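Local coordinates for protein extracellular invertase (Aspergillus kawachii, PDB 5XH8) that belongs to glycoside hydrolase family 32 and acts as a beta-fructofuranosidase with high transfructosylation activity, probably cleaving sucrose and passing fructosyl units to acceptors such as sugars, at residues Pro12-Thr16 against Gly358-Gln363; Phe247-Asn251 against Tyr319-Gly323; Ile266-Thr272 against Asp288-Gly294. One frame throughout, in Å; residues are numbered along the deposited sequence.

Contact 1 (Pro12-Thr16 against Gly358-Gln363)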
loop_
_atom_site.group_PDB
_atom_site.type_symbol
_atom_site.label_atom_id
_atom_site.label_comp_id
_atom_site.label_asym_id
_atom_site.label_seq_id
_atom_site.Cartn_x
_atom_site.Cartn_y
_atom_site.Cartn_z
ATOM N N PRO A 12 -14.171 -28.436 40.688
ATOM C CA PRO A 12 -13.170 -29.303 40.101
ATOM C C PRO A 12 -12.009 -28.483 39.555
ATOM O O PRO A 12 -11.913 -27.257 39.793
ATOM C CB PRO A 12 -13.919 -29.955 38.944
ATOM C CG PRO A 12 -14.833 -28.866 38.460
ATOM C CD PRO A 12 -15.265 -28.156 39.729
ATOM N N ASN A 13 -11.100 -29.173 38.868
ATOM C CA ASN A 13 -10.232 -28.522 37.895
ATOM C C ASN A 13 -11.199 -28.059 36.812
ATOM O O ASN A 13 -11.780 -28.883 36.102
ATOM C CB ASN A 13 -9.205 -29.491 37.319
ATOM C CG ASN A 13 -8.286 -28.837 36.260
ATOM O OD1 ASN A 13 -8.557 -27.758 35.706
ATOM N ND2 ASN A 13 -7.201 -29.509 35.976
ATOM N N LEU A 14 -11.409 -26.746 36.726
ATOM C CA LEU A 14 -12.434 -26.213 35.795
ATOM C C LEU A 14 -12.210 -26.577 34.325
ATOM O O LEU A 14 -13.164 -26.671 33.570
ATOM C CB LEU A 14 -12.600 -24.704 35.952
ATOM C CG LEU A 14 -12.986 -24.257 37.361
ATOM C CD1 LEU A 14 -13.012 -22.745 37.412
ATOM C CD2 LEU A 14 -14.329 -24.832 37.754
ATOM N N SER A 15 -10.963 -26.816 33.929
ATOM C CA SER A 15 -10.683 -27.260 32.564
ATOM C C SER A 15 -11.187 -28.645 32.214
ATOM O O SER A 15 -11.095 -29.004 31.066
ATOM C CB SER A 15 -9.193 -27.163 32.268
ATOM O OG SER A 15 -8.852 -25.792 32.268
ATOM N N THR A 16 -11.715 -29.413 33.177
ATOM C CA THR A 16 -12.322 -30.717 32.879
ATOM C C THR A 16 -13.795 -30.626 32.575
ATOM O O THR A 16 -14.368 -31.616 32.160
ATOM C CB THR A 16 -12.141 -31.726 34.053
ATOM O OG1 THR A 16 -12.824 -31.259 35.237
ATOM C CG2 THR A 16 -10.662 -31.910 34.352
ATOM N N GLY A 358 -3.829 -22.088 30.593
ATOM C CA GLY A 358 -4.695 -23.054 31.267
ATOM C C GLY A 358 -6.010 -22.533 31.833
ATOM O O GLY A 358 -6.751 -23.299 32.467
ATOM N N PHE A 359 -6.320 -21.249 31.623
ATOM C CA PHE A 359 -7.609 -20.685 32.046
ATOM C C PHE A 359 -8.739 -21.458 31.334
ATOM O O PHE A 359 -8.597 -21.839 30.181
ATOM C CB PHE A 359 -7.698 -19.160 31.763
ATOM C CG PHE A 359 -8.984 -18.533 32.256
ATOM C CD1 PHE A 359 -10.155 -18.608 31.505
ATOM C CD2 PHE A 359 -9.032 -17.898 33.486
ATOM C CE1 PHE A 359 -11.348 -18.088 31.982
ATOM C CE2 PHE A 359 -10.238 -17.362 33.971
ATOM C CZ PHE A 359 -11.392 -17.453 33.218
ATOM N N PRO A 360 -9.863 -21.714 32.022
ATOM C CA PRO A 360 -10.911 -22.529 31.407
ATOM C C PRO A 360 -11.784 -21.747 30.392
ATOM O O PRO A 360 -12.977 -21.492 30.613
ATOM C CB PRO A 360 -11.695 -23.016 32.612
ATOM C CG PRO A 360 -11.560 -21.902 33.583
ATOM C CD PRO A 360 -10.156 -21.437 33.434
ATOM N N THR A 361 -11.171 -21.432 29.256
ATOM C CA THR A 361 -11.754 -20.537 28.260
ATOM C C THR A 361 -12.901 -21.214 27.535
ATOM O O THR A 361 -13.974 -20.620 27.392
ATOM C CB THR A 361 -10.661 -19.988 27.308
ATOM O OG1 THR A 361 -9.821 -19.121 28.084
ATOM C CG2 THR A 361 -11.270 -19.179 26.132
ATOM N N ASN A 362 -12.731 -22.479 27.164
ATOM C CA ASN A 362 -13.815 -23.193 26.479
ATOM C C ASN A 362 -15.025 -23.403 27.370
ATOM O O ASN A 362 -16.143 -23.429 26.873
ATOM C CB ASN A 362 -13.348 -24.533 25.930
ATOM C CG ASN A 362 -12.308 -24.378 24.840
ATOM O OD1 ASN A 362 -12.141 -23.308 24.257
ATOM N ND2 ASN A 362 -11.600 -25.442 24.574
ATOM N N GLN A 363 -14.787 -23.504 28.675
ATOM C CA GLN A 363 -15.859 -23.659 29.663
ATOM C C GLN A 363 -16.608 -22.343 29.833
ATOM O O GLN A 363 -17.839 -22.307 29.867
ATOM C CB GLN A 363 -15.269 -24.115 31.008
ATOM C CG GLN A 363 -14.751 -25.554 30.994
ATOM C CD GLN A 363 -13.437 -25.732 30.251
ATOM O OE1 GLN A 363 -12.594 -24.825 30.173
ATOM N NE2 GLN A 363 -13.243 -26.916 29.717
#

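Contact 2 (Phe247-Asn251 against Tyr319-Gly323)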
loop_
_atom_site.group_PDB
_atom_site.type_symbol
_atom_site.label_atom_id
_atom_site.label_comp_id
_atom_site.label_asym_id
_atom_site.label_seq_id
_atom_site.Cartn_x
_atom_site.Cartn_y
_atom_site.Cartn_z
ATOM N N PHE A 247 3.773 3.345 21.938
ATOM C CA PHE A 247 2.448 3.842 22.288
ATOM C C PHE A 247 1.363 3.143 21.437
ATOM O O PHE A 247 1.572 2.892 20.250
ATOM C CB PHE A 247 2.300 5.350 22.035
ATOM C CG PHE A 247 3.082 6.255 22.969
ATOM C CD1 PHE A 247 3.590 5.828 24.201
ATOM C CD2 PHE A 247 3.273 7.582 22.600
ATOM C CE1 PHE A 247 4.300 6.703 25.016
ATOM C CE2 PHE A 247 3.980 8.463 23.425
ATOM C CZ PHE A 247 4.480 8.018 24.635
ATOM N N GLU A 248 0.212 2.889 22.070
ATOM C CA GLU A 248 -0.962 2.257 21.452
ATOM C C GLU A 248 -2.210 3.079 21.798
ATOM O O GLU A 248 -2.226 3.822 22.795
ATOM C CB GLU A 248 -1.117 0.829 21.975
ATOM C CG GLU A 248 0.082 -0.087 21.663
ATOM C CD GLU A 248 -0.274 -1.548 21.760
ATOM O OE1 GLU A 248 -0.290 -2.075 22.903
ATOM O OE2 GLU A 248 -0.601 -2.151 20.691
ATOM N N THR A 249 -3.229 2.958 20.953
ATOM C CA THR A 249 -4.583 3.508 21.175
ATOM C C THR A 249 -4.628 4.954 21.688
ATOM O O THR A 249 -5.421 5.298 22.586
ATOM C CB THR A 249 -5.424 2.588 22.095
ATOM O OG1 THR A 249 -4.884 2.585 23.420
ATOM C CG2 THR A 249 -5.430 1.173 21.543
ATOM N N GLY A 250 -3.772 5.787 21.097
ATOM C CA GLY A 250 -3.742 7.213 21.389
ATOM C C GLY A 250 -5.085 7.846 21.084
ATOM O O GLY A 250 -5.546 7.749 19.965
ATOM N N ASN A 251 -5.740 8.408 22.106
ATOM C CA ASN A 251 -6.902 9.277 21.926
ATOM C C ASN A 251 -6.453 10.715 22.227
ATOM O O ASN A 251 -5.655 10.917 23.125
ATOM C CB ASN A 251 -7.983 8.976 22.949
ATOM C CG ASN A 251 -8.574 7.584 22.833
ATOM O OD1 ASN A 251 -7.959 6.609 22.384
ATOM N ND2 ASN A 251 -9.754 7.494 23.294
ATOM N N TYR A 319 -6.427 -1.674 29.802
ATOM C CA TYR A 319 -5.649 -1.197 28.654
ATOM C C TYR A 319 -6.523 -0.663 27.518
ATOM O O TYR A 319 -7.744 -0.734 27.592
ATOM C CB TYR A 319 -4.749 -2.332 28.136
ATOM C CG TYR A 319 -3.536 -1.901 27.335
ATOM C CD1 TYR A 319 -2.570 -1.042 27.889
ATOM C CD2 TYR A 319 -3.311 -2.403 26.049
ATOM C CE1 TYR A 319 -1.452 -0.679 27.180
ATOM C CE2 TYR A 319 -2.209 -2.013 25.323
ATOM C CZ TYR A 319 -1.269 -1.159 25.894
ATOM O OH TYR A 319 -0.160 -0.734 25.186
ATOM N N ALA A 320 -5.877 -0.064 26.512
ATOM C CA ALA A 320 -6.476 0.132 25.187
ATOM C C ALA A 320 -7.710 0.987 25.187
ATOM O O ALA A 320 -8.598 0.761 24.372
ATOM C CB ALA A 320 -6.787 -1.228 24.545
ATOM N N ALA A 321 -7.786 1.982 26.077
ATOM C CA ALA A 321 -9.017 2.758 26.193
ATOM C C ALA A 321 -9.378 3.483 24.905
ATOM O O ALA A 321 -8.508 4.036 24.223
ATOM C CB ALA A 321 -8.951 3.719 27.357
ATOM N N ALA A 322 -10.661 3.435 24.567
ATOM C CA ALA A 322 -11.206 4.196 23.482
ATOM C C ALA A 322 -12.373 4.995 23.999
ATOM O O ALA A 322 -13.347 4.455 24.546
ATOM C CB ALA A 322 -11.668 3.304 22.342
ATOM N N GLY A 323 -12.311 6.275 23.692
ATOM C CA GLY A 323 -13.279 7.259 24.127
ATOM C C GLY A 323 -13.746 8.063 22.933
ATOM O O GLY A 323 -13.179 7.973 21.845
HETATM O O HOH W 1 -6.309 5.430 25.067
#

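Contact 3 (Ile266-Thr272 against Asp288-Gly294)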
loop_
_atom_site.group_PDB
_atom_site.type_symbol
_atom_site.label_atom_id
_atom_site.label_comp_id
_atom_site.label_asym_id
_atom_site.label_seq_id
_atom_site.Cartn_x
_atom_site.Cartn_y
_atom_site.Cartn_z
ATOM N N ILE A 266 -5.991 20.324 26.636
ATOM C CA ILE A 266 -5.804 19.160 25.766
ATOM C C ILE A 266 -5.188 17.986 26.548
ATOM O O ILE A 266 -4.179 18.126 27.256
ATOM C CB ILE A 266 -4.969 19.531 24.525
ATOM C CG1 ILE A 266 -5.792 20.443 23.613
ATOM C CG2 ILE A 266 -4.536 18.288 23.740
ATOM C CD1 ILE A 266 -4.975 21.165 22.547
ATOM N N PHE A 267 -5.817 16.832 26.403
ATOM C CA PHE A 267 -5.386 15.590 27.053
ATOM C C PHE A 267 -5.266 14.487 26.000
ATOM O O PHE A 267 -5.927 14.547 24.955
ATOM C CB PHE A 267 -6.436 15.139 28.061
ATOM C CG PHE A 267 -6.515 15.977 29.315
ATOM C CD1 PHE A 267 -7.239 17.171 29.334
ATOM C CD2 PHE A 267 -5.932 15.531 30.498
ATOM C CE1 PHE A 267 -7.349 17.922 30.509
ATOM C CE2 PHE A 267 -6.035 16.279 31.673
ATOM C CZ PHE A 267 -6.739 17.476 31.674
ATOM N N THR A 268 -4.451 13.480 26.295
ATOM C CA THR A 268 -4.429 12.245 25.509
ATOM C C THR A 268 -4.496 11.056 26.466
ATOM O O THR A 268 -3.998 11.153 27.602
ATOM C CB THR A 268 -3.178 12.159 24.600
ATOM O OG1 THR A 268 -3.188 10.936 23.835
ATOM C CG2 THR A 268 -1.879 12.255 25.416
ATOM N N THR A 269 -5.141 9.971 26.041
ATOM C CA THR A 269 -4.966 8.660 26.702
ATOM C C THR A 269 -4.186 7.724 25.773
ATOM O O THR A 269 -4.361 7.769 24.548
ATOM C CB THR A 269 -6.280 8.027 27.195
ATOM O OG1 THR A 269 -7.167 7.752 26.102
ATOM C CG2 THR A 269 -6.991 8.963 28.182
ATOM N N ILE A 270 -3.299 6.918 26.362
ATOM C CA ILE A 270 -2.463 5.989 25.601
ATOM C C ILE A 270 -2.237 4.742 26.388
ATOM O O ILE A 270 -2.204 4.788 27.608
ATOM C CB ILE A 270 -1.053 6.535 25.296
ATOM C CG1 ILE A 270 -0.453 7.236 26.526
ATOM C CG2 ILE A 270 -1.116 7.498 24.137
ATOM C CD1 ILE A 270 1.042 7.337 26.447
ATOM N N GLY A 271 -2.069 3.635 25.673
ATOM C CA GLY A 271 -1.468 2.437 26.221
ATOM C C GLY A 271 0.030 2.531 25.977
ATOM O O GLY A 271 0.463 2.982 24.917
ATOM N N THR A 272 0.830 2.106 26.946
ATOM C CA THR A 272 2.266 1.965 26.710
ATOM C C THR A 272 2.676 0.516 26.911
ATOM O O THR A 272 2.218 -0.147 27.848
ATOM C CB THR A 272 3.122 2.921 27.598
ATOM O OG1 THR A 272 3.231 2.427 28.932
ATOM C CG2 THR A 272 2.531 4.278 27.618
ATOM N N ASP A 288 0.552 -0.436 30.522
ATOM C CA ASP A 288 0.107 0.736 31.296
ATOM C C ASP A 288 -0.974 1.545 30.570
ATOM O O ASP A 288 -0.790 1.864 29.406
ATOM C CB ASP A 288 1.281 1.678 31.573
ATOM C CG ASP A 288 2.242 1.147 32.621
ATOM O OD1 ASP A 288 1.874 0.228 33.401
ATOM O OD2 ASP A 288 3.377 1.677 32.637
ATOM N N MET A 289 -2.069 1.882 31.274
ATOM C CA MET A 289 -3.206 2.621 30.727
ATOM C C MET A 289 -3.181 4.045 31.271
ATOM O O MET A 289 -3.760 4.349 32.334
ATOM C CB MET A 289 -4.530 1.948 31.063
ATOM C CG MET A 289 -5.743 2.499 30.314
ATOM S SD MET A 289 -5.512 2.633 28.525
ATOM C CE MET A 289 -5.397 4.406 28.259
ATOM N N LEU A 290 -2.498 4.910 30.530
ATOM C CA LEU A 290 -2.171 6.270 30.994
ATOM C C LEU A 290 -3.058 7.376 30.417
ATOM O O LEU A 290 -3.648 7.233 29.333
ATOM C CB LEU A 290 -0.708 6.571 30.668
ATOM C CG LEU A 290 0.365 5.584 31.095
ATOM C CD1 LEU A 290 1.746 6.061 30.647
ATOM C CD2 LEU A 290 0.343 5.394 32.596
ATOM N N TRP A 291 -3.162 8.471 31.178
ATOM C CA TRP A 291 -3.666 9.763 30.691
ATOM C C TRP A 291 -2.556 10.803 30.864
ATOM O O TRP A 291 -1.660 10.644 31.715
ATOM C CB TRP A 291 -4.954 10.209 31.404
ATOM C CG TRP A 291 -4.770 10.572 32.881
ATOM C CD1 TRP A 291 -5.007 9.760 33.944
ATOM C CD2 TRP A 291 -4.316 11.827 33.426
ATOM N NE1 TRP A 291 -4.743 10.416 35.122
ATOM C CE2 TRP A 291 -4.317 11.688 34.845
ATOM C CE3 TRP A 291 -3.919 13.058 32.861
ATOM C CZ2 TRP A 291 -3.912 12.731 35.723
ATOM C CZ3 TRP A 291 -3.510 14.111 33.742
ATOM C CH2 TRP A 291 -3.510 13.923 35.155
ATOM N N VAL A 292 -2.598 11.842 30.028
ATOM C CA VAL A 292 -1.556 12.880 30.003
ATOM C C VAL A 292 -2.179 14.200 29.634
ATOM O O VAL A 292 -2.928 14.279 28.653
ATOM C CB VAL A 292 -0.447 12.598 28.968
ATOM C CG1 VAL A 292 0.728 13.565 29.152
ATOM C CG2 VAL A 292 0.050 11.173 29.075
ATOM N N SER A 293 -1.868 15.228 30.434
ATOM C CA SER A 293 -2.267 16.612 30.157
ATOM C C SER A 293 -1.080 17.307 29.530
ATOM O O SER A 293 0.049 17.016 29.877
ATOM C CB SER A 293 -2.632 17.339 31.465
ATOM O OG SER A 293 -2.955 18.697 31.209
ATOM N N GLY A 294 -1.324 18.220 28.608
ATOM C CA GLY A 294 -0.239 18.963 28.019
ATOM C C GLY A 294 -0.642 20.232 27.318
ATOM O O GLY A 294 -1.818 20.448 27.001
HETATM O O HOH W 2 -3.741 22.139 26.664
#

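Contact 1 (Pro12-Thr16 against Gly358-Gln363)
Apolar packing joins L14 to P360: the two side chains cross obliquely, L14 CB making the closest approach at 3.8 Å from P360 CG. The CB of P360 is directed at the 12-16 segment, which brings the ring against L14.

Polar contact across the interface is sparse. S15 OG donates to G358 O over 3.3 Å, a weak bond. Q363 contributes mainly through its chain, with Q363 CG lying 3.2 Å from L14 O. A bend at chi2 (74°) turns the amide along the S15 backbone, where Q363 NE2 comes within 3.3 Å of S15 O at too poor an angle for a bond; the partner of NE2 is instead L17 O.

Bonds inside 12-16 fix its shape. N13 OD1 accepts S15 N at 3.1 Å from above the carbonyl plane, while N13 O takes both T16 OG1 (2.7 Å) and T16 N (3.0 Å). Beyond the pair, P12 O and L14 N bond to the hydroxyls of T511 and T512, within the family 32 C-terminal range, and L14 also packs on W26.

Two local motifs thus meet: an Asx turn opening the 3-10 segment 14-16, and an inverse gamma turn centred on P360, which occupies the N-cap position of helix 361-364.

Contact 2 (Phe247-Asn251 against Tyr319-Gly323)
Y319 crosses the E248 side chain at about a right angle, and Y319 OH donates to E248 OE1 at 2.7 Å. E248 OE1 accepts through its anti lone pair, the one turned away from OE2. The acceptor lies at the edge of the ring, near its plane, although carboxylate and ring planes are 51° apart. With Y319 CG anti to the backbone N (chi1 -158°), the phenol projects across to the glutamate.

Beside this bond, T249 packs on A320. T249 OG1 is 3.4 Å from A320 CA, and T249 CG2 is 4.1 Å from A320 CB. Both residues have positive phi and psi, so a kink in one segment faces a kink in the other. A water lies 2.6 Å from T249 O and 2.7 Å from A321 O, donating toward each, although it has more acceptors nearby than protons. Further along, the CB of N251 is directed toward the 319-323 segment, where the residue is buried against A321 to G323.

The next shell positions these groups. R170 forms a salt bridge with E248 OE2, and E273 lies close to OE1. D171, next to R170 in the RDP sequence familiar from family 32, accepts the backbone NH of T249 through OD2. H287, a sodium ligand, meets the Y319 ring edge-to-face. Bound glycerol is about 4 Å from the E248 side chain, consistent with a place in the substrate pocket.

The touching parts run 25° apart but belong to different sheets. Residues 247-251 bond along strand 265-274, whereas 319-323 bonds to strand 341-348; D41 of strand 37-47 touches both T249 and A320, and strand 166-176 lies against E248 and N251.

Contact 3 (Ile266-Thr272 against Asp288-Gly294)
V292, T272 and F267 bury the most surface between these two strands. V292 pairs with T268: T268 N donates to V292 O and V292 N to T268 O, each at 2.9 Å. The two side chains lie side by side, pointing the same way, with V292 CB 3.8 Å from T268 CG2. The T268 hydroxyl is engaged elsewhere, with N251 O and Q206.

F267 projects from the other side of the sheet. Its CE2 approaches W291 CZ3 at 3.9 Å, the tryptophan standing at the edge of the phenyl ring, while S293 OG rests over one face, offset toward the rim. The S293 hydroxyl bonds to N307, and L414 touches both aromatic side chains.

The strands run antiparallel, their axes 4.7 Å apart with 158° between directions, as the hairpin 265-274/286-298 within one blade of the five-bladed propeller of family 32; strands 250-255 and 302-311 flank it. Hydrogen-bonded and non-hydrogen-bonded pairs alternate without a bulge from F267-S293 to T272-D288.

T272 pairs with D288, T272 N donating to D288 O (3.0 Å) and D288 N to T272 O. T272 CG2 packs at 3.6 Å on L290 CD1, and the OG1 branch, chi1 78°, faces D288 CB at 3.4 Å. The loop residue R242 ties the two side chains together: its carbonyl bonds to T272 OG1 and its backbone N-H to D288 OD2.

In the fold
Along the chain the contacts are nested: 12-16 and 358-363 enclose 247-251 and 319-323, which in turn enclose 266-272 and 288-294. Contacts 2 and 3 have centres only 8 Å apart; the 247-251 half of contact 2 shares its sheet with contact 3, while 319-323 belongs to the sheet of strand 341-348. They meet directly, with E248 N 2.9 Å from G271 O, Y319 packed on G271, and M289 SD near A320. The sodium site, formed by H287, G315, F316 and S318, adjoins both. Contact 1 stands apart, its nearest atoms about 17 Å from contact 2 and about 20 Å from contact 3, joining the N-terminal segment to the connection between strands 341-348 and 366-385.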